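Local coordinates for hypothetical protein PH1570 (Pyrococcus horikoshii, PDB 2HQ4) that is of unknown function but folds as an antiparallel beta-sheet with helices packed against it, at residues A[64-67]-A[68-72]; A[32-36]-A[37-41]; A[97-100]-A[101-104]; A[46-49]-A[50-54]; A[148-151]-A[152-155]. One frame throughout, in Å; residues are numbered along the deposited sequence.

In the fold
Along the chain the contacts run in the order interaction 2, 4, 1, 3, 5. Interaction 2 leads from strand 30-36 into helix 40-55, interaction 4 lies further along that helix, and interaction 1 ends helix 61-70, the next one. Interaction 5 is the short helix 150-155; its centre is about 14 Å from the centres of both interactions 2 and 4, and it touches both. Interactions 1, 2 and 4 also touch one another, so helices 40-55 and 61-70 and the turn before them pack together, with helix 40-55 meeting both interactions 1 and 5. Interaction 3, on helix 94-107, stands apart: its centre is about 33 Å from that of interaction 1, across the chain's centre, and its nearest atoms are about 7 Å from interaction 2.

Interaction 1 (A[64-67]-A[68-72]); sequences ECAK and EFWNI
A Schellman motif ends helix 61-70, with I72 bonding back past N71 to K67. The evidence is the positive phi of N71 (52°) together with two bonds: I72 N to K67 O, 2.9 Å, and N71 N to E68 O, 3.2 Å. Before it, E68, F69 and W70 keep the normal helical pattern, donating to E64, C65 and A66.

The K67 side chain runs along the turn. CG lies anti to the carbonyl carbon (chi1 -81°), which lays the chain alongside I72, just beyond the helix, CB 3.5 Å from I72 O, with CG and CD close behind. A bend at chi3 then brings NZ to E64 OE2 at 2.9 Å, a salt bridge one turn back that enters from above the carboxylate plane; NZ also bonds L74 O beyond the helix. Cutting K67 back to an alanine would probably leave the E64 carboxylate and the L74 carbonyl without this cationic partner, and uncover the flank of the turn at I72.

On the inner side A66 and W70 pack on L44 of helix 40-55 and V18 of strand 16-19, while C65 is joined to C12 by a disulfide, so helix 61-70 is tied covalently to strand 10-13. The carbonyl of C65 takes a second donor besides F69 N: a water hydrogen-bonds to C65 O at 2.7 Å and reaches E68 OE1 by a weak bond of 3.4 Å.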
loop_
_atom_site.group_PDB
_atom_site.type_symbol
_atom_site.label_atom_id
_atom_site.label_comp_id
_atom_site.label_asym_id
_atom_site.label_seq_id
_atom_site.Cartn_x
_atom_site.Cartn_y
_atom_site.Cartn_z
ATOM N N GLU A 64 -12.025 -2.589 12.189
ATOM C CA GLU A 64 -12.201 -3.772 13.050
ATOM C C GLU A 64 -12.516 -5.041 12.268
ATOM O O GLU A 64 -11.946 -6.107 12.548
ATOM C CB GLU A 64 -13.257 -3.501 14.115
ATOM C CG GLU A 64 -12.865 -2.345 15.045
ATOM C CD GLU A 64 -11.645 -2.649 15.923
ATOM O OE1 GLU A 64 -11.474 -3.825 16.297
ATOM O OE2 GLU A 64 -10.850 -1.721 16.226
ATOM N N CYS A 65 -13.412 -4.928 11.291
ATOM C CA CYS A 65 -13.766 -6.016 10.391
ATOM C C CYS A 65 -12.530 -6.584 9.616
ATOM O O CYS A 65 -12.339 -7.809 9.504
ATOM C CB CYS A 65 -14.867 -5.520 9.419
ATOM S SG CYS A 65 -15.332 -6.649 8.072
ATOM N N ALA A 66 -11.704 -5.679 9.087
ATOM C CA ALA A 66 -10.552 -6.065 8.279
ATOM C C ALA A 66 -9.521 -6.740 9.201
ATOM O O ALA A 66 -8.880 -7.721 8.790
ATOM C CB ALA A 66 -9.947 -4.818 7.601
ATOM N N LYS A 67 -9.379 -6.227 10.431
ATOM C CA LYS A 67 -8.473 -6.846 11.439
ATOM C C LYS A 67 -8.884 -8.285 11.783
ATOM O O LYS A 67 -8.031 -9.189 11.887
ATOM C CB LYS A 67 -8.380 -6.017 12.719
ATOM C CG LYS A 67 -7.413 -4.811 12.664
ATOM C CD LYS A 67 -7.197 -4.191 14.044
ATOM C CE LYS A 67 -8.495 -3.715 14.663
ATOM N NZ LYS A 67 -8.336 -3.050 16.001
ATOM N N GLU A 68 -10.186 -8.494 11.923
ATOM C CA GLU A 68 -10.753 -9.819 12.172
ATOM C C GLU A 68 -10.480 -10.736 10.967
ATOM O O GLU A 68 -9.977 -11.859 11.126
ATOM C CB GLU A 68 -12.261 -9.695 12.488
ATOM C CG GLU A 68 -12.820 -10.745 13.478
ATOM C CD GLU A 68 -14.269 -10.444 13.899
ATOM O OE1 GLU A 68 -14.994 -9.730 13.135
ATOM O OE2 GLU A 68 -14.683 -10.897 15.013
ATOM N N PHE A 69 -10.760 -10.236 9.758
ATOM C CA PHE A 69 -10.483 -10.963 8.525
ATOM C C PHE A 69 -9.013 -11.405 8.390
ATOM O O PHE A 69 -8.743 -12.575 8.056
ATOM C CB PHE A 69 -10.911 -10.134 7.308
ATOM C CG PHE A 69 -10.650 -10.812 5.995
ATOM C CD1 PHE A 69 -11.363 -11.944 5.633
ATOM C CD2 PHE A 69 -9.678 -10.322 5.128
ATOM C CE1 PHE A 69 -11.135 -12.591 4.407
ATOM C CE2 PHE A 69 -9.431 -10.950 3.919
ATOM C CZ PHE A 69 -10.176 -12.094 3.546
ATOM N N TRP A 70 -8.085 -10.485 8.650
ATOM C CA TRP A 70 -6.665 -10.776 8.511
ATOM C C TRP A 70 -6.015 -11.381 9.773
ATOM O O TRP A 70 -4.830 -11.734 9.748
ATOM C CB TRP A 70 -5.904 -9.512 8.109
ATOM C CG TRP A 70 -6.044 -9.152 6.647
ATOM C CD1 TRP A 70 -6.166 -10.008 5.588
ATOM C CD2 TRP A 70 -6.042 -7.838 6.101
ATOM N NE1 TRP A 70 -6.246 -9.298 4.404
ATOM C CE2 TRP A 70 -6.173 -7.963 4.694
ATOM C CE3 TRP A 70 -5.947 -6.561 6.663
ATOM C CZ2 TRP A 70 -6.202 -6.854 3.837
ATOM C CZ3 TRP A 70 -5.986 -5.447 5.795
ATOM C CH2 TRP A 70 -6.125 -5.617 4.403
ATOM N N ASN A 71 -6.799 -11.475 10.855
ATOM C CA ASN A 71 -6.336 -11.907 12.190
ATOM C C ASN A 71 -5.109 -11.106 12.645
ATOM O O ASN A 71 -4.037 -11.648 12.936
ATOM C CB ASN A 71 -6.098 -13.436 12.230
ATOM C CG ASN A 71 -5.847 -13.959 13.670
ATOM O OD1 ASN A 71 -6.351 -13.390 14.643
ATOM N ND2 ASN A 71 -5.038 -15.011 13.793
ATOM N N ILE A 72 -5.269 -9.792 12.691
ATOM C CA ILE A 72 -4.179 -8.914 13.023
ATOM C C ILE A 72 -4.573 -8.039 14.214
ATOM O O ILE A 72 -5.690 -7.531 14.272
ATOM C CB ILE A 72 -3.793 -8.027 11.806
ATOM C CG1 ILE A 72 -3.056 -8.846 10.761
ATOM C CG2 ILE A 72 -2.884 -6.868 12.227
ATOM C CD1 ILE A 72 -2.786 -8.043 9.468
HETATM O O HOH W 1 -14.293 -9.715 9.781
#

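Interaction 2 (A[32-36]-A[37-41]); sequences VKFYG and NDARK
F34 and A39 form the tight part of this strand-to-helix turn. The F34 side chain has CG between the backbone N and the carbonyl carbon (chi1 72°), which swings the ring over the turn. On one face lie both A39 N, 3.4 Å above the plane and offset toward the rim, and A39 CB, a CH-pi contact 4.0 Å from the ring centroid and 22° off its normal. R40 CG adds a methylene 3.7 Å from F34 CE1, and L43 continues the packing along helix 40-55. Without the ring, as with a serine at this position, A39 CB is likely to lose the aromatic face it packs on and R40 CG its apolar neighbour.

G36 and N37 make the looser side, rounding the corner exposed to solvent. D38, just before the N-cap position A39, is polar but tightly bonded. Its OD1 accepts R40 N at 3.1 Å, an Asx turn, and R40 NE at 2.9 Å, the two donors arriving from opposite faces of the carboxylate. R40 NH2 holds D38 OD2 at 3.0 Å, completing a side-on, two-nitrogen grip. With three bonds on it, the carboxylate is probably fixed in rotation, its negative charge set beside the start of a helix and balanced by the arginine.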
loop_
_atom_site.group_PDB
_atom_site.type_symbol
_atom_site.label_atom_id
_atom_site.label_comp_id
_atom_site.label_asym_id
_atom_site.label_seq_id
_atom_site.Cartn_x
_atom_site.Cartn_y
_atom_site.Cartn_z
ATOM N N VAL A 32 -5.892 -1.058 -3.810
ATOM C CA VAL A 32 -4.477 -1.318 -3.558
ATOM C C VAL A 32 -4.260 -2.830 -3.353
ATOM O O VAL A 32 -5.099 -3.498 -2.736
ATOM C CB VAL A 32 -3.915 -0.459 -2.366
ATOM C CG1 VAL A 32 -4.719 -0.674 -1.040
ATOM C CG2 VAL A 32 -2.355 -0.689 -2.167
ATOM N N LYS A 33 -3.173 -3.353 -3.907
ATOM C CA LYS A 33 -2.736 -4.725 -3.623
ATOM C C LYS A 33 -1.240 -4.655 -3.334
ATOM O O LYS A 33 -0.567 -3.729 -3.774
ATOM C CB LYS A 33 -3.007 -5.633 -4.838
ATOM C CG LYS A 33 -4.498 -5.967 -5.115
ATOM C CD LYS A 33 -4.755 -6.810 -6.396
ATOM C CE LYS A 33 -4.130 -6.222 -7.660
ATOM N NZ LYS A 33 -4.414 -6.998 -8.975
ATOM N N PHE A 34 -0.710 -5.609 -2.571
ATOM C CA PHE A 34 0.725 -5.595 -2.263
ATOM C C PHE A 34 1.318 -6.943 -2.568
ATOM O O PHE A 34 0.595 -7.962 -2.585
ATOM C CB PHE A 34 0.992 -5.203 -0.792
ATOM C CG PHE A 34 0.625 -6.256 0.191
ATOM C CD1 PHE A 34 -0.633 -6.257 0.779
ATOM C CD2 PHE A 34 1.561 -7.267 0.551
ATOM C CE1 PHE A 34 -1.010 -7.243 1.717
ATOM C CE2 PHE A 34 1.176 -8.286 1.456
ATOM C CZ PHE A 34 -0.104 -8.254 2.057
ATOM N N TYR A 35 2.619 -6.927 -2.869
ATOM C CA TYR A 35 3.398 -8.145 -3.250
ATOM C C TYR A 35 4.701 -8.089 -2.476
ATOM O O TYR A 35 5.156 -7.022 -2.132
ATOM C CB TYR A 35 3.620 -8.172 -4.787
ATOM C CG TYR A 35 2.265 -8.266 -5.435
ATOM C CD1 TYR A 35 1.647 -9.507 -5.587
ATOM C CD2 TYR A 35 1.557 -7.113 -5.785
ATOM C CE1 TYR A 35 0.350 -9.604 -6.089
ATOM C CE2 TYR A 35 0.238 -7.205 -6.266
ATOM C CZ TYR A 35 -0.314 -8.450 -6.453
ATOM O OH TYR A 35 -1.591 -8.561 -6.940
ATOM N N GLY A 36 5.292 -9.227 -2.143
ATOM C CA GLY A 36 6.560 -9.202 -1.470
ATOM C C GLY A 36 6.342 -9.375 0.011
ATOM O O GLY A 36 5.534 -10.231 0.417
ATOM N N ASN A 37 7.009 -8.560 0.826
ATOM C CA ASN A 37 6.804 -8.667 2.275
ATOM C C ASN A 37 5.407 -8.173 2.729
ATOM O O ASN A 37 4.767 -7.430 2.010
ATOM C CB ASN A 37 7.939 -7.989 3.027
ATOM C CG ASN A 37 9.285 -8.772 2.882
ATOM O OD1 ASN A 37 10.369 -8.188 2.664
ATOM N ND2 ASN A 37 9.194 -10.087 2.986
ATOM N N ASP A 38 4.968 -8.612 3.910
ATOM C CA ASP A 38 3.633 -8.351 4.438
ATOM C C ASP A 38 3.402 -6.827 4.566
ATOM O O ASP A 38 4.223 -6.109 5.134
ATOM C CB ASP A 38 3.523 -9.023 5.814
ATOM C CG ASP A 38 2.096 -9.035 6.377
ATOM O OD1 ASP A 38 1.126 -8.687 5.678
ATOM O OD2 ASP A 38 1.964 -9.378 7.560
ATOM N N ALA A 39 2.307 -6.343 3.991
ATOM C CA ALA A 39 1.935 -4.936 4.177
ATOM C C ALA A 39 0.536 -4.807 4.758
ATOM O O ALA A 39 -0.085 -3.743 4.649
ATOM C CB ALA A 39 2.036 -4.186 2.862
ATOM N N ARG A 40 0.015 -5.859 5.386
ATOM C CA ARG A 40 -1.387 -5.784 5.851
ATOM C C ARG A 40 -1.693 -4.651 6.832
ATOM O O ARG A 40 -2.774 -4.057 6.780
ATOM C CB ARG A 40 -1.930 -7.144 6.300
ATOM C CG ARG A 40 -2.317 -8.078 5.079
ATOM C CD ARG A 40 -2.425 -9.572 5.479
ATOM N NE ARG A 40 -1.368 -9.905 6.441
ATOM C CZ ARG A 40 -1.463 -10.857 7.361
ATOM N NH1 ARG A 40 -2.570 -11.591 7.437
ATOM N NH2 ARG A 40 -0.466 -11.056 8.211
ATOM N N LYS A 41 -0.752 -4.328 7.715
ATOM C CA LYS A 41 -0.981 -3.239 8.662
ATOM C C LYS A 41 -0.995 -1.838 7.990
ATOM O O LYS A 41 -1.658 -0.926 8.456
ATOM C CB LYS A 41 0.049 -3.293 9.816
ATOM C CG LYS A 41 -0.160 -4.480 10.809
ATOM C CD LYS A 41 0.804 -4.315 12.005
ATOM C CE LYS A 41 0.818 -5.568 12.914
ATOM N NZ LYS A 41 1.745 -5.309 14.070
#

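Interaction 3 (A[97-100]-A[101-104]); sequences IKKL and QEEI
I97 O receives Q101 N at 2.8 Å, the first of four consecutive i to i+4 bonds that make 97-104 a regular alpha-helical stretch; the last, I104 N to L100 O, measures 3.1 Å.

E102 lies between two lysines of the preceding turn. Its chain is extended beyond CG, and its carboxylate meets them by their methylenes: OE1 is 3.7 Å from K99 CD, and OE2 is 4.0 Å from K98 CG. The ammonium groups are carried past, K98 NZ standing 5.3 Å from E102 OE2. E103 is bent at chi2 (-58°), which places OE2 where a water can link it to K99 O; the water donates to both, at 2.7 Å to K99 O, so that carbonyl serves both the helix and the solvent. The same OE2 has a salt bridge to K106.

Q101 turns the other way, bent at chi2 (59°), and its amide uses both ends on the segment after the helix: NE2 to I113 O and OE1 to I115 N. L100 and I97 also pack on I115.

Beyond the methylene contacts, E102 therefore probably attracts each lysine only weakly, at a distance and screened by solvent, whereas Q101 supplies directional bonds to I113 and I115, after the helix.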
loop_
_atom_site.group_PDB
_atom_site.type_symbol
_atom_site.label_atom_id
_atom_site.label_comp_id
_atom_site.label_asym_id
_atom_site.label_seq_id
_atom_site.Cartn_x
_atom_site.Cartn_y
_atom_site.Cartn_z
ATOM N N ILE A 97 18.991 1.461 -10.853
ATOM C CA ILE A 97 17.760 1.138 -11.586
ATOM C C ILE A 97 17.706 -0.362 -11.888
ATOM O O ILE A 97 16.703 -1.046 -11.592
ATOM C CB ILE A 97 17.605 1.991 -12.899
ATOM C CG1 ILE A 97 17.413 3.477 -12.581
ATOM C CG2 ILE A 97 16.443 1.501 -13.779
ATOM C CD1 ILE A 97 16.189 3.823 -11.730
ATOM N N LYS A 98 18.807 -0.879 -12.431
ATOM C CA LYS A 98 18.929 -2.302 -12.732
ATOM C C LYS A 98 18.788 -3.216 -11.511
ATOM O O LYS A 98 18.178 -4.268 -11.594
ATOM C CB LYS A 98 20.271 -2.552 -13.446
ATOM C CG LYS A 98 20.596 -4.008 -13.790
ATOM C CD LYS A 98 19.926 -4.444 -15.100
ATOM C CE LYS A 98 20.577 -5.701 -15.660
ATOM N NZ LYS A 98 20.149 -5.957 -17.079
ATOM N N LYS A 99 19.370 -2.828 -10.378
ATOM C CA LYS A 99 19.249 -3.649 -9.139
ATOM C C LYS A 99 17.823 -3.583 -8.541
ATOM O O LYS A 99 17.312 -4.561 -8.013
ATOM C CB LYS A 99 20.257 -3.181 -8.088
ATOM C CG LYS A 99 21.720 -3.488 -8.418
ATOM C CD LYS A 99 22.053 -4.965 -8.243
ATOM C CE LYS A 99 23.070 -5.172 -7.110
ATOM N NZ LYS A 99 24.511 -4.874 -7.486
ATOM N N LEU A 100 17.216 -2.408 -8.620
ATOM C CA LEU A 100 15.816 -2.224 -8.227
ATOM C C LEU A 100 14.888 -3.039 -9.124
ATOM O O LEU A 100 13.965 -3.674 -8.641
ATOM C CB LEU A 100 15.440 -0.729 -8.212
ATOM C CG LEU A 100 16.107 0.131 -7.116
ATOM C CD1 LEU A 100 15.492 1.530 -7.136
ATOM C CD2 LEU A 100 16.011 -0.482 -5.691
ATOM N N GLN A 101 15.147 -3.046 -10.423
ATOM C CA GLN A 101 14.400 -3.922 -11.338
ATOM C C GLN A 101 14.541 -5.415 -10.981
ATOM O O GLN A 101 13.560 -6.181 -11.053
ATOM C CB GLN A 101 14.752 -3.608 -12.812
ATOM C CG GLN A 101 13.721 -4.107 -13.832
ATOM C CD GLN A 101 12.309 -3.529 -13.640
ATOM O OE1 GLN A 101 12.109 -2.315 -13.658
ATOM N NE2 GLN A 101 11.325 -4.412 -13.491
ATOM N N GLU A 102 15.734 -5.835 -10.544
ATOM C CA GLU A 102 15.910 -7.196 -10.033
ATOM C C GLU A 102 15.131 -7.478 -8.731
ATOM O O GLU A 102 14.671 -8.606 -8.525
ATOM C CB GLU A 102 17.399 -7.540 -9.833
ATOM C CG GLU A 102 18.161 -7.806 -11.139
ATOM C CD GLU A 102 19.689 -7.735 -10.975
ATOM O OE1 GLU A 102 20.180 -7.800 -9.822
ATOM O OE2 GLU A 102 20.394 -7.605 -12.020
ATOM N N GLU A 103 14.986 -6.477 -7.849
ATOM C CA GLU A 103 14.103 -6.638 -6.682
ATOM C C GLU A 103 12.658 -6.903 -7.156
ATOM O O GLU A 103 11.959 -7.760 -6.577
ATOM C CB GLU A 103 14.119 -5.419 -5.760
ATOM C CG GLU A 103 15.375 -5.265 -4.902
ATOM C CD GLU A 103 15.615 -6.480 -4.014
ATOM O OE1 GLU A 103 14.657 -6.958 -3.350
ATOM O OE2 GLU A 103 16.765 -6.963 -4.005
ATOM N N ILE A 104 12.229 -6.166 -8.180
ATOM C CA ILE A 104 10.882 -6.366 -8.755
ATOM C C ILE A 104 10.719 -7.834 -9.185
ATOM O O ILE A 104 9.771 -8.478 -8.780
ATOM C CB ILE A 104 10.530 -5.359 -9.899
ATOM C CG1 ILE A 104 10.344 -3.917 -9.362
ATOM C CG2 ILE A 104 9.258 -5.783 -10.636
ATOM C CD1 ILE A 104 9.299 -3.793 -8.206
HETATM O O HOH W 2 18.463 -6.450 -6.525
#

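Interaction 4 (A[46-49]-A[50-54]); sequences MIYE and LYLPE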
loop_
_atom_site.group_PDB
_atom_site.type_symbol
_atom_site.label_atom_id
_atom_site.label_comp_id
_atom_site.label_asym_id
_atom_site.label_seq_id
_atom_site.Cartn_x
_atom_site.Cartn_y
_atom_site.Cartn_z
ATOM N N MET A 46 -4.670 2.514 6.236
ATOM C CA MET A 46 -5.367 3.233 5.145
ATOM C C MET A 46 -6.893 3.163 5.306
ATOM O O MET A 46 -7.584 4.151 5.044
ATOM C CB MET A 46 -4.969 2.621 3.768
ATOM C CG MET A 46 -3.456 2.843 3.356
ATOM S SD MET A 46 -2.930 1.856 1.928
ATOM C CE MET A 46 -3.862 2.721 0.636
ATOM N N ILE A 47 -7.420 1.995 5.692
ATOM C CA ILE A 47 -8.869 1.786 5.901
ATOM C C ILE A 47 -9.372 2.649 7.057
ATOM O O ILE A 47 -10.382 3.354 6.941
ATOM C CB ILE A 47 -9.182 0.261 6.154
ATOM C CG1 ILE A 47 -9.031 -0.521 4.856
ATOM C CG2 ILE A 47 -10.606 0.069 6.692
ATOM C CD1 ILE A 47 -8.818 -2.127 5.031
ATOM N N TYR A 48 -8.651 2.595 8.179
ATOM C CA TYR A 48 -8.927 3.453 9.320
ATOM C C TYR A 48 -9.008 4.927 8.921
ATOM O O TYR A 48 -9.975 5.644 9.272
ATOM C CB TYR A 48 -7.841 3.231 10.367
ATOM C CG TYR A 48 -8.038 3.963 11.681
ATOM C CD1 TYR A 48 -8.731 3.368 12.748
ATOM C CD2 TYR A 48 -7.488 5.232 11.876
ATOM C CE1 TYR A 48 -8.897 4.062 13.985
ATOM C CE2 TYR A 48 -7.660 5.924 13.086
ATOM C CZ TYR A 48 -8.353 5.321 14.124
ATOM O OH TYR A 48 -8.474 6.021 15.306
ATOM N N GLU A 49 -7.991 5.385 8.202
ATOM C CA GLU A 49 -7.945 6.774 7.788
ATOM C C GLU A 49 -9.112 7.124 6.848
ATOM O O GLU A 49 -9.679 8.207 6.977
ATOM C CB GLU A 49 -6.588 7.112 7.156
ATOM C CG GLU A 49 -6.528 8.530 6.587
ATOM C CD GLU A 49 -5.147 8.932 6.122
ATOM O OE1 GLU A 49 -4.152 8.290 6.541
ATOM O OE2 GLU A 49 -5.047 9.921 5.350
ATOM N N LEU A 50 -9.483 6.209 5.945
ATOM C CA LEU A 50 -10.586 6.430 5.019
ATOM C C LEU A 50 -11.961 6.616 5.722
ATOM O O LEU A 50 -12.780 7.437 5.282
ATOM C CB LEU A 50 -10.685 5.312 3.983
ATOM C CG LEU A 50 -9.722 5.282 2.781
ATOM C CD1 LEU A 50 -10.033 4.051 1.905
ATOM C CD2 LEU A 50 -9.865 6.606 1.922
ATOM N N TYR A 51 -12.174 5.868 6.810
ATOM C CA TYR A 51 -13.476 5.789 7.483
ATOM C C TYR A 51 -13.533 6.560 8.799
ATOM O O TYR A 51 -14.619 6.771 9.354
ATOM C CB TYR A 51 -13.929 4.302 7.632
ATOM C CG TYR A 51 -14.430 3.809 6.304
ATOM C CD1 TYR A 51 -15.743 4.089 5.898
ATOM C CD2 TYR A 51 -13.558 3.222 5.372
ATOM C CE1 TYR A 51 -16.213 3.702 4.631
ATOM C CE2 TYR A 51 -14.009 2.829 4.079
ATOM C CZ TYR A 51 -15.342 3.070 3.731
ATOM O OH TYR A 51 -15.807 2.699 2.497
ATOM N N LEU A 52 -12.377 7.034 9.256
ATOM C CA LEU A 52 -12.271 7.906 10.424
ATOM C C LEU A 52 -13.268 9.066 10.395
ATOM O O LEU A 52 -13.929 9.314 11.415
ATOM C CB LEU A 52 -10.836 8.419 10.595
ATOM C CG LEU A 52 -10.473 9.365 11.720
ATOM C CD1 LEU A 52 -10.913 8.761 13.058
ATOM C CD2 LEU A 52 -8.964 9.556 11.690
ATOM N N PRO A 53 -13.382 9.779 9.255
ATOM C CA PRO A 53 -14.367 10.864 9.202
ATOM C C PRO A 53 -15.820 10.452 9.471
ATOM O O PRO A 53 -16.549 11.229 10.067
ATOM C CB PRO A 53 -14.225 11.396 7.763
ATOM C CG PRO A 53 -12.782 11.087 7.379
ATOM C CD PRO A 53 -12.614 9.700 7.992
ATOM N N GLU A 54 -16.258 9.273 9.025
ATOM C CA GLU A 54 -17.618 8.803 9.311
ATOM C C GLU A 54 -17.769 8.223 10.715
ATOM O O GLU A 54 -18.842 8.336 11.295
ATOM C CB GLU A 54 -18.080 7.707 8.352
ATOM C CG GLU A 54 -18.303 8.089 6.949
ATOM C CD GLU A 54 -18.302 6.855 6.029
ATOM O OE1 GLU A 54 -19.126 5.914 6.253
ATOM O OE2 GLU A 54 -17.488 6.830 5.090
#
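Backbone bonds from L50 to M46 and from Y51 to I47 carry helix 40-55 through this turn, the first at 2.9 Å and the second at 3.1 Å; L50 CG also rests 3.3 Å from M46 O. L52 N follows to Y48 O at 2.8 Å, although its N-H...O angle is only 133°, and there the regular pattern stops. P53 has no N-H to give; its CD sits 3.4 Å from E49 O where a donor would normally come. E54 N makes only a weak bond to Y51 O, three residues back, and the helix is kinked.

Among apolar contacts, Y48 and L52 meet one turn apart, Y48 CE2 to L52 CD2 at 4.1 Å. Both have CG opposite the backbone N (chi1 -175° in Y48), which sends the two side chains out together. Of the aromatic groups, the Y51 ring has I47 O at its edge and in its plane, 3.5 Å from CD2, and packs edge-to-face with F28; Y48 does the same with F63.

The polar ends are met by partners outside the turn: Y48 OH hydrogen-bonds R57 O, Y51 OH hydrogen-bonds D25, and E49 has OE2 in a salt bridge with K156 and OE1 in a hydrogen bond with Y157 OH. M46, I47 and L50 cover F23 of strand 22-25, while I47 also touches A66 of helix 61-70. This is a helix packed on an antiparallel sheet and kinked at a proline in its last turn.

Interaction 5 (A[148-151]-A[152-155]); sequences PSIA and NKIL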
loop_
_atom_site.group_PDB
_atom_site.type_symbol
_atom_site.label_atom_id
_atom_site.label_comp_id
_atom_site.label_asym_id
_atom_site.label_seq_id
_atom_site.Cartn_x
_atom_site.Cartn_y
_atom_site.Cartn_z
ATOM N N PRO A 148 -2.845 7.722 -9.253
ATOM C CA PRO A 148 -1.588 8.172 -8.611
ATOM C C PRO A 148 -1.700 8.715 -7.222
ATOM O O PRO A 148 -0.741 8.580 -6.479
ATOM C CB PRO A 148 -1.033 9.280 -9.554
ATOM C CG PRO A 148 -1.788 9.072 -10.859
ATOM C CD PRO A 148 -3.119 8.475 -10.508
ATOM N N SER A 149 -2.858 9.305 -6.871
ATOM C CA SER A 149 -3.004 9.925 -5.560
ATOM C C SER A 149 -3.053 8.896 -4.414
ATOM O O SER A 149 -2.900 9.260 -3.209
ATOM C CB SER A 149 -4.246 10.839 -5.520
ATOM O OG SER A 149 -5.404 10.106 -5.729
ATOM N N ILE A 150 -3.266 7.632 -4.772
ATOM C CA ILE A 150 -3.195 6.583 -3.698
ATOM C C ILE A 150 -1.775 6.539 -3.096
ATOM O O ILE A 150 -1.595 6.132 -1.952
ATOM C CB ILE A 150 -3.610 5.188 -4.219
ATOM C CG1 ILE A 150 -4.995 5.228 -4.861
ATOM C CG2 ILE A 150 -3.524 4.049 -3.071
ATOM C CD1 ILE A 150 -5.931 6.081 -4.201
ATOM N N ALA A 151 -0.763 6.962 -3.858
ATOM C CA ALA A 151 0.627 6.938 -3.357
ATOM C C ALA A 151 0.757 7.574 -1.976
ATOM O O ALA A 151 1.355 6.986 -1.107
ATOM C CB ALA A 151 1.636 7.612 -4.342
ATOM N N ASN A 152 0.202 8.775 -1.781
ATOM C CA ASN A 152 0.345 9.474 -0.482
ATOM C C ASN A 152 -0.294 8.759 0.695
ATOM O O ASN A 152 0.186 8.885 1.815
ATOM C CB ASN A 152 -0.185 10.931 -0.538
ATOM C CG ASN A 152 0.465 11.735 -1.703
ATOM O OD1 ASN A 152 1.270 12.656 -1.474
ATOM N ND2 ASN A 152 0.148 11.348 -2.932
ATOM N N LYS A 153 -1.391 8.075 0.432
ATOM C CA LYS A 153 -2.103 7.285 1.442
ATOM C C LYS A 153 -1.210 6.145 1.964
ATOM O O LYS A 153 -1.299 5.773 3.149
ATOM C CB LYS A 153 -3.361 6.707 0.840
ATOM C CG LYS A 153 -4.397 7.804 0.391
ATOM C CD LYS A 153 -5.656 7.108 -0.158
ATOM C CE LYS A 153 -6.749 8.101 -0.661
ATOM N NZ LYS A 153 -6.739 9.443 -0.010
ATOM N N ILE A 154 -0.415 5.573 1.065
ATOM C CA ILE A 154 0.570 4.513 1.393
ATOM C C ILE A 154 1.790 5.078 2.061
ATOM O O ILE A 154 2.224 4.561 3.110
ATOM C CB ILE A 154 0.962 3.671 0.128
ATOM C CG1 ILE A 154 -0.245 2.900 -0.408
ATOM C CG2 ILE A 154 2.104 2.641 0.409
ATOM C CD1 ILE A 154 -0.085 2.505 -1.893
ATOM N N LEU A 155 2.339 6.153 1.490
ATOM C CA LEU A 155 3.613 6.718 1.922
ATOM C C LEU A 155 3.554 7.135 3.387
ATOM O O LEU A 155 4.572 7.089 4.087
ATOM C CB LEU A 155 3.993 7.914 1.051
ATOM C CG LEU A 155 4.448 7.661 -0.392
ATOM C CD1 LEU A 155 4.634 9.004 -1.166
ATOM C CD2 LEU A 155 5.728 6.820 -0.372
#
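N152 supplies the planar side chain here, a carboxamide whose ND2 stands 3.7 Å from S149 O and whose CG is 4.2 Å from A151 C. CG is beside the backbone N (chi1 -54°), which turns the amide back toward the preceding turn. The other flat groups are peptide carbonyls. A151 O takes L155 N at 2.9 Å and a weak bond from I154 N, while L155 CG presses on it at 3.2 Å. I150 O likewise receives I154 N at 3.3 Å and a weak bond from K153 N, and N152 N reaches S149 O only weakly.

These three- and four-residue bonds side by side mark the short helix 150-155, which follows strand 141-145 and lies against the sheet: I150 and I154 touch F145, I154 also reaches V32, and A151 and L155 meet V130. M46 of helix 40-55 closes over I150, K153 and I154.

On that buried flank I150 and I154 meet one turn apart, CG2 of I150 3.9 Å from CD1 of I154, the latter carried there by an extended chi2 of 158°. K153 runs its aliphatic chain past I150, CD and CE each 4.2 Å from I150 CD1.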